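Soluble lytic murein transglycosylase (Pseudomonas aeruginosa, PDB 5OHU) acts as a lytic transglycosylase that turns over bacterial cell-wall peptidoglycan by both exolytic and endolytic cleavage. Local coordinates at residues L389-A394 with D468-R473; Y454-R459 with A505-A510; I472-A477 with A618-Q623. All blocks are in the same frame, centred on the assembly; numbering follows the deposited sequence.

Interaction 1 (L389-A394 with D468-R473); sequences LGNRPA and DDLDIR
Asn-391 and Leu-470 bring their CA atoms within 5.1 Å where the extended loop 389-394 runs at nearly a right angle (88°) to the residues leading into the short, weakly bonded helix of about 470-473. One backbone hydrogen bond joins the two segments, Arg-392 N to Asp-468 O, modelled unusually short, with Asn-391 CA also resting against that carbonyl oxygen. Asn-391 carries most of the polar contact: its CG, anti to the backbone N (chi1 180°), is carried toward the helix start. Asn-391 OD1 accepts from Leu-470 N at 2.9 Å, the donor lying well above the carbonyl plane, and weakly from Asp-471 N. ND2 donates, nearly in the amide plane, to Asp-471 OD1 from above its carboxylate; the modelled length is shorter than expected and its exact value doubtful. An amide suits this place because it accepts and donates at once, and these bonds fix which way round it sits. Asp-471 OD1 is also paired with Lys-624. The Leu-470 and Asn-391 side chains slide past each other in opposite directions, Leu-470 CB 3.5 Å from Asn-391 OD1. At the other end, a water accepts from Ala-394 N and donates to Asp-469 OD2. Asp-469 is the N-cap of the weakly bonded helix, its OD1 taking Ile-472 N at 3.1 Å, while the loop asparagine binds further N-H groups of the same first turn.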
# COMPACT_ATOMS: atom_id res chain seq x y z
N LEU A 389 18.29 -21.78 0.62
CA LEU A 389 17.38 -21.81 1.77
C LEU A 389 18.13 -21.66 3.10
O LEU A 389 17.81 -22.34 4.08
CB LEU A 389 16.56 -23.09 1.80
CG LEU A 389 15.80 -23.38 0.51
CD1 LEU A 389 15.07 -24.71 0.60
CD2 LEU A 389 14.86 -22.24 0.24
N GLY A 390 19.11 -20.76 3.18
CA GLY A 390 19.84 -20.57 4.42
C GLY A 390 19.11 -19.78 5.49
O GLY A 390 18.71 -18.64 5.27
N ASN A 391 18.95 -20.39 6.68
CA ASN A 391 18.23 -19.78 7.81
C ASN A 391 19.26 -19.26 8.80
O ASN A 391 19.74 -19.99 9.67
CB ASN A 391 17.29 -20.81 8.45
CG ASN A 391 16.52 -20.25 9.63
OD1 ASN A 391 16.54 -19.05 9.92
ND2 ASN A 391 15.82 -21.14 10.33
N ARG A 392 19.59 -17.97 8.69
CA ARG A 392 20.72 -17.36 9.39
C ARG A 392 20.25 -16.21 10.27
O ARG A 392 20.04 -15.08 9.78
CB ARG A 392 21.75 -16.88 8.36
CG ARG A 392 22.77 -15.83 8.80
CD ARG A 392 23.67 -16.28 9.95
NE ARG A 392 24.68 -15.26 10.25
CZ ARG A 392 25.41 -15.23 11.36
NH1 ARG A 392 26.30 -14.26 11.54
NH2 ARG A 392 25.26 -16.16 12.30
N PRO A 393 20.05 -16.43 11.57
CA PRO A 393 19.77 -15.31 12.48
C PRO A 393 20.90 -14.29 12.46
O PRO A 393 22.08 -14.64 12.52
CB PRO A 393 19.65 -15.98 13.85
CG PRO A 393 19.30 -17.40 13.55
CD PRO A 393 20.00 -17.73 12.27
N ALA A 394 20.52 -13.02 12.38
CA ALA A 394 21.51 -11.95 12.40
C ALA A 394 22.25 -11.93 13.73
O ALA A 394 21.66 -12.17 14.79
CB ALA A 394 20.84 -10.60 12.14
N ASP A 468 17.65 -13.32 5.68
CA ASP A 468 18.19 -14.64 5.98
C ASP A 468 17.67 -15.24 7.28
O ASP A 468 17.98 -16.40 7.57
CB ASP A 468 19.71 -14.59 6.02
CG ASP A 468 20.30 -13.97 4.77
OD1 ASP A 468 19.53 -13.65 3.85
OD2 ASP A 468 21.54 -13.79 4.73
N ASP A 469 16.88 -14.51 8.07
CA ASP A 469 16.35 -15.06 9.31
C ASP A 469 14.97 -15.63 9.00
O ASP A 469 13.97 -14.91 9.00
CB ASP A 469 16.29 -14.02 10.42
CG ASP A 469 16.02 -14.63 11.78
OD1 ASP A 469 15.26 -15.62 11.85
OD2 ASP A 469 16.55 -14.11 12.79
N LEU A 470 14.93 -16.94 8.77
CA LEU A 470 13.70 -17.61 8.39
C LEU A 470 12.87 -18.06 9.59
O LEU A 470 11.71 -18.45 9.41
CB LEU A 470 14.03 -18.80 7.49
CG LEU A 470 14.76 -18.41 6.19
CD1 LEU A 470 14.88 -19.62 5.26
CD2 LEU A 470 14.02 -17.28 5.46
N ASP A 471 13.44 -18.03 10.79
CA ASP A 471 12.63 -18.24 11.98
C ASP A 471 11.70 -17.06 12.21
O ASP A 471 10.49 -17.23 12.43
CB ASP A 471 13.53 -18.49 13.19
CG ASP A 471 14.13 -19.90 13.20
OD1 ASP A 471 14.13 -20.55 12.14
OD2 ASP A 471 14.60 -20.34 14.27
N ILE A 472 12.23 -15.84 12.13
CA ILE A 472 11.39 -14.67 12.34
C ILE A 472 10.46 -14.47 11.16
O ILE A 472 9.27 -14.20 11.34
CB ILE A 472 12.25 -13.42 12.60
CG1 ILE A 472 12.99 -13.55 13.93
CG2 ILE A 472 11.36 -12.17 12.61
CD1 ILE A 472 13.60 -12.25 14.40
N ARG A 473 10.97 -14.61 9.93
CA ARG A 473 10.14 -14.32 8.77
C ARG A 473 9.04 -15.35 8.56
O ARG A 473 8.06 -15.06 7.86
CB ARG A 473 11.00 -14.21 7.51
CG ARG A 473 11.84 -12.92 7.42
CD ARG A 473 12.59 -12.82 6.09
NE ARG A 473 11.66 -12.74 4.95
CZ ARG A 473 11.87 -13.32 3.78
NH1 ARG A 473 12.96 -14.04 3.58
NH2 ARG A 473 10.96 -13.20 2.80
O HOH W 1 17.90 -11.92 13.40

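Interaction 2 (Y454-R459 with A505-A510); sequences YFPAIR and AFMSDA. With PO4 (phosphate ion), chain H.
Ala-505 and Met-507, in the loop that follows helix 493-504, pack on the first turn of helix 454-463, joining the lysozyme-like transglycosylase region to the helical L-domain region. Ala-505 and Phe-506 both have positive phi, which takes the chain out of its helix. Ala-505 CB points toward helix 454-463. That methyl sits between Phe-455 CD1 at 3.6 Å and Ile-458 CD1 at 3.8 Å; a small residue suits the place, since the neighbours already come close. Tyr-454 lies beside the loop, its CB 3.6 Å from Ala-505 O, while Phe-506 O meets the tyrosine ring at its edge, near the ring plane.

Met-507 does the rest. Its CG, anti to the carbonyl carbon (chi1 -59°), is set against Phe-455 CB at 3.3 Å, a tight contact. The bend at chi2 (-74°) leads Met-507 SD to Phe-455 N at 3.5 Å, and a second bend at chi3 (74°) turns CE to Tyr-454. The Met-507 and Tyr-454 side chains cross at about a right angle, with Met-507 CE 3.6 Å from Tyr-454 CD2 and close to Tyr-454 N. Pro-456 CD touches the sulfur from the helix side. Beyond this hook the chain enters a type I turn from Met-507 to Ala-510, where a phosphate, probably from the crystallisation liquor, takes a nearly straight bond from Ser-508 N to its O3 at 3.1 Å; His-478 also binds it.

The chemistry is mostly apolar, with one soft exception. Phe-455 N, in the first turn of its helix, gives a weak hydrogen bond to the thioether sulfur, so methionine supplies at one position both flexible hydrocarbon for packing and a modest acceptor for a helix-start N-H.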
# COMPACT_ATOMS: atom_id res chain seq x y z
N TYR A 454 4.62 -11.97 16.07
CA TYR A 454 5.17 -12.39 14.79
C TYR A 454 5.10 -11.29 13.76
O TYR A 454 6.10 -11.03 13.07
CB TYR A 454 4.43 -13.65 14.33
CG TYR A 454 4.55 -14.74 15.39
CD1 TYR A 454 5.81 -15.10 15.89
CD2 TYR A 454 3.42 -15.37 15.92
CE1 TYR A 454 5.94 -16.06 16.87
CE2 TYR A 454 3.55 -16.33 16.90
CZ TYR A 454 4.81 -16.67 17.37
OH TYR A 454 4.94 -17.63 18.34
N PHE A 455 3.96 -10.59 13.64
CA PHE A 455 3.89 -9.52 12.64
C PHE A 455 4.78 -8.34 12.98
O PHE A 455 5.53 -7.89 12.09
CB PHE A 455 2.44 -9.09 12.42
CG PHE A 455 2.29 -8.01 11.39
CD1 PHE A 455 2.95 -8.11 10.17
CD2 PHE A 455 1.51 -6.89 11.64
CE1 PHE A 455 2.82 -7.11 9.21
CE2 PHE A 455 1.38 -5.90 10.69
CZ PHE A 455 2.04 -6.00 9.48
N PRO A 456 4.77 -7.78 14.19
CA PRO A 456 5.78 -6.74 14.51
C PRO A 456 7.19 -7.19 14.17
O PRO A 456 7.96 -6.42 13.58
CB PRO A 456 5.58 -6.51 16.01
CG PRO A 456 4.15 -6.83 16.25
CD PRO A 456 3.84 -7.98 15.32
N ALA A 457 7.55 -8.43 14.52
CA ALA A 457 8.88 -8.94 14.19
C ALA A 457 9.09 -9.00 12.69
O ALA A 457 10.13 -8.56 12.18
CB ALA A 457 9.07 -10.31 14.83
N ILE A 458 8.11 -9.55 11.95
CA ILE A 458 8.20 -9.61 10.49
C ILE A 458 8.31 -8.20 9.91
O ILE A 458 9.11 -7.95 9.00
CB ILE A 458 6.98 -10.36 9.92
CG1 ILE A 458 7.10 -11.87 10.18
CG2 ILE A 458 6.77 -10.03 8.43
CD1 ILE A 458 5.78 -12.62 10.05
N ARG A 459 7.51 -7.27 10.43
CA ARG A 459 7.54 -5.89 9.95
C ARG A 459 8.92 -5.26 10.14
O ARG A 459 9.46 -4.63 9.22
CB ARG A 459 6.45 -5.09 10.66
CG ARG A 459 6.26 -3.67 10.19
CD ARG A 459 5.09 -3.05 10.94
NE ARG A 459 5.05 -1.60 10.83
CZ ARG A 459 4.35 -0.93 9.92
NH1 ARG A 459 3.62 -1.59 9.03
NH2 ARG A 459 4.38 0.39 9.90
N ALA A 505 0.21 -12.82 8.74
CA ALA A 505 1.53 -12.93 9.36
C ALA A 505 1.40 -13.53 10.75
O ALA A 505 2.08 -13.14 11.70
CB ALA A 505 2.23 -11.57 9.41
N PHE A 506 0.46 -14.47 10.88
CA PHE A 506 0.24 -15.26 12.09
C PHE A 506 -0.23 -14.43 13.28
O PHE A 506 -0.06 -14.86 14.43
CB PHE A 506 1.50 -16.05 12.44
CG PHE A 506 1.66 -17.28 11.61
CD1 PHE A 506 2.27 -17.21 10.36
CD2 PHE A 506 1.19 -18.51 12.06
CE1 PHE A 506 2.40 -18.34 9.58
CE2 PHE A 506 1.33 -19.65 11.30
CZ PHE A 506 1.94 -19.56 10.05
N MET A 507 -0.85 -13.29 13.05
CA MET A 507 -1.55 -12.58 14.12
C MET A 507 -3.01 -13.00 14.09
O MET A 507 -3.76 -12.58 13.20
CB MET A 507 -1.38 -11.07 13.98
CG MET A 507 0.08 -10.65 14.02
SD MET A 507 1.04 -10.62 15.58
CE MET A 507 1.38 -12.35 15.93
N SER A 508 -3.41 -13.83 15.06
CA SER A 508 -4.70 -14.50 15.02
C SER A 508 -5.87 -13.58 15.31
O SER A 508 -7.02 -13.99 15.09
CB SER A 508 -4.71 -15.66 16.02
OG SER A 508 -4.67 -15.18 17.35
N ASP A 509 -5.63 -12.37 15.82
CA ASP A 509 -6.68 -11.39 16.06
C ASP A 509 -6.66 -10.28 15.02
O ASP A 509 -7.31 -9.25 15.22
CB ASP A 509 -6.56 -10.80 17.46
CG ASP A 509 -5.17 -10.26 17.76
OD1 ASP A 509 -4.25 -10.47 16.94
OD2 ASP A 509 -4.99 -9.64 18.83
N ALA A 510 -5.92 -10.47 13.93
CA ALA A 510 -5.88 -9.47 12.88
C ALA A 510 -7.27 -9.29 12.27
O ALA A 510 -8.03 -10.24 12.12
CB ALA A 510 -4.89 -9.87 11.79
P PO4 H . -1.01 -15.79 17.64
O1 PO4 H . -1.86 -16.40 18.73
O2 PO4 H . -1.13 -16.64 16.40
O3 PO4 H . -1.48 -14.38 17.36
O4 PO4 H . 0.43 -15.73 18.08

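Interaction 3 (I472-A477 with A618-Q623); sequences IRFPMA and AVIYGQ
Phe-474 and Tyr-621 each carry CG anti to their own carbonyl carbon, which brings both CG atoms into the space between segment 472-477 and helix 605-624, and chi2 (-71° and -62°) then turns the rings. They form a T-shaped pair: the edge of Phe-474 is directed at the face of Tyr-621, with planes 84° apart and centroids separated by 5.5 Å. The nearest ring atoms are Phe-474 CD1 and Tyr-621 CE2, at 3.8 Å.

One face of the phenylalanine ring is taken by Ile-620, one residue earlier on the helix. Its CG2 methyl makes a CH-pi contact, 4.0 Å from the Phe-474 centroid, and the two side chains cross at about a right angle. A branched residue is apt here because CG2 makes the main contact over the face while CG1 also comes near the ring, at CE2. Phe-474 also meets the ring of Tyr-617, so it is bordered by aromatic and aliphatic groups of the same helix.

Tyr-621 reaches beyond the pair. Its OH donates to Pro-475 O at 2.9 Å, lying in the carbonyl plane on a lone pair, while Met-476 SD comes to the ring edge, 3.8 Å from Tyr-621 CE1, as a Met-aromatic contact. The methionine and tyrosine side chains slide past each other in opposite directions, and on helix 493-504 Phe-497 touches both.

Tyrosine suits this buried place because its ring serves the apolar packing and its hydroxyl answers a backbone carbonyl of the loop after helix 470-473. That carbonyl has no proton of its own, so the phenol must be the donor, and a polar group is satisfied within largely apolar surroundings.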
# COMPACT_ATOMS: atom_id res chain seq x y z
N ILE A 472 12.23 -15.84 12.13
CA ILE A 472 11.39 -14.67 12.34
C ILE A 472 10.46 -14.47 11.16
O ILE A 472 9.27 -14.20 11.34
CB ILE A 472 12.25 -13.42 12.60
CG1 ILE A 472 12.99 -13.55 13.93
CG2 ILE A 472 11.36 -12.17 12.61
CD1 ILE A 472 13.60 -12.25 14.40
N ARG A 473 10.97 -14.61 9.93
CA ARG A 473 10.14 -14.32 8.77
C ARG A 473 9.04 -15.35 8.56
O ARG A 473 8.06 -15.06 7.86
CB ARG A 473 11.00 -14.21 7.51
CG ARG A 473 11.84 -12.92 7.42
CD ARG A 473 12.59 -12.82 6.09
NE ARG A 473 11.66 -12.74 4.95
CZ ARG A 473 11.87 -13.32 3.78
NH1 ARG A 473 12.96 -14.04 3.58
NH2 ARG A 473 10.96 -13.20 2.80
N PHE A 474 9.16 -16.55 9.14
CA PHE A 474 8.23 -17.65 8.88
C PHE A 474 7.87 -18.36 10.18
O PHE A 474 8.34 -19.46 10.47
CB PHE A 474 8.81 -18.58 7.82
CG PHE A 474 9.02 -17.88 6.51
CD1 PHE A 474 7.92 -17.51 5.75
CD2 PHE A 474 10.28 -17.47 6.10
CE1 PHE A 474 8.07 -16.80 4.57
CE2 PHE A 474 10.44 -16.76 4.91
CZ PHE A 474 9.33 -16.42 4.15
N PRO A 475 6.99 -17.75 10.97
CA PRO A 475 6.58 -18.37 12.23
C PRO A 475 5.82 -19.68 12.00
O PRO A 475 5.22 -19.91 10.94
CB PRO A 475 5.67 -17.32 12.87
CG PRO A 475 5.39 -16.31 11.80
CD PRO A 475 6.52 -16.36 10.84
N MET A 476 5.83 -20.52 13.04
CA MET A 476 5.21 -21.85 12.99
C MET A 476 4.12 -22.02 14.03
O MET A 476 3.85 -23.15 14.44
CB MET A 476 6.27 -22.93 13.18
CG MET A 476 7.36 -22.93 12.13
SD MET A 476 6.80 -23.72 10.62
CE MET A 476 6.69 -25.43 11.14
N ALA A 477 3.51 -20.93 14.50
CA ALA A 477 2.49 -21.05 15.54
C ALA A 477 1.29 -21.84 15.03
O ALA A 477 0.92 -21.75 13.86
CB ALA A 477 2.05 -19.66 16.01
N ALA A 618 5.56 -21.02 0.48
CA ALA A 618 5.31 -22.45 0.57
C ALA A 618 6.60 -23.24 0.38
O ALA A 618 6.77 -24.30 0.98
CB ALA A 618 4.26 -22.89 -0.45
N VAL A 619 7.51 -22.74 -0.45
CA VAL A 619 8.81 -23.39 -0.58
C VAL A 619 9.50 -23.42 0.77
O VAL A 619 9.99 -24.46 1.23
CB VAL A 619 9.68 -22.70 -1.64
CG1 VAL A 619 11.07 -23.28 -1.61
CG2 VAL A 619 9.09 -22.87 -3.02
N ILE A 620 9.54 -22.26 1.43
CA ILE A 620 10.23 -22.17 2.72
C ILE A 620 9.56 -23.08 3.73
O ILE A 620 10.22 -23.84 4.46
CB ILE A 620 10.28 -20.71 3.20
CG1 ILE A 620 11.04 -19.88 2.18
CG2 ILE A 620 10.96 -20.60 4.55
CD1 ILE A 620 12.41 -20.44 1.92
N TYR A 621 8.23 -23.02 3.80
CA TYR A 621 7.53 -23.84 4.78
C TYR A 621 7.71 -25.32 4.47
O TYR A 621 7.72 -26.14 5.40
CB TYR A 621 6.05 -23.45 4.84
CG TYR A 621 5.81 -22.26 5.73
CD1 TYR A 621 6.12 -22.32 7.09
CD2 TYR A 621 5.30 -21.06 5.22
CE1 TYR A 621 5.92 -21.23 7.92
CE2 TYR A 621 5.08 -19.97 6.04
CZ TYR A 621 5.40 -20.06 7.40
OH TYR A 621 5.18 -18.98 8.24
N GLY A 622 7.88 -25.67 3.19
CA GLY A 622 8.18 -27.04 2.84
C GLY A 622 9.44 -27.55 3.51
O GLY A 622 9.47 -28.66 4.04
N GLN A 623 10.50 -26.73 3.51
CA GLN A 623 11.72 -27.12 4.22
C GLN A 623 11.46 -27.25 5.72
O GLN A 623 11.82 -28.26 6.33
CB GLN A 623 12.83 -26.11 3.96
CG GLN A 623 14.23 -26.73 3.95
CD GLN A 623 14.46 -27.64 2.74
OE1 GLN A 623 13.87 -27.44 1.68
NE2 GLN A 623 15.31 -28.65 2.91

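From the N terminus the chain first passes 389-394, then 454-459, and returns at 468-473 to close interaction 1 over 73 intervening, mainly helical residues. Interaction 2 opens inside that loop and closes beyond it at 505-510, so the two cross. Interaction 3 begins at 472-477, where interaction 1 ends, sharing Ile-472 and Arg-473, and closes after 140 residues on helix 605-624; it crosses interaction 2 as well. The three touch: Leu-389 packs on Ile-620, Ile-458 on Ile-472, and Phe-506 on Tyr-621. Together they gather the loop before helix 398-406, helix 454-463, the 470-477 connection, the loop after helix 493-504 and the late helix 605-624.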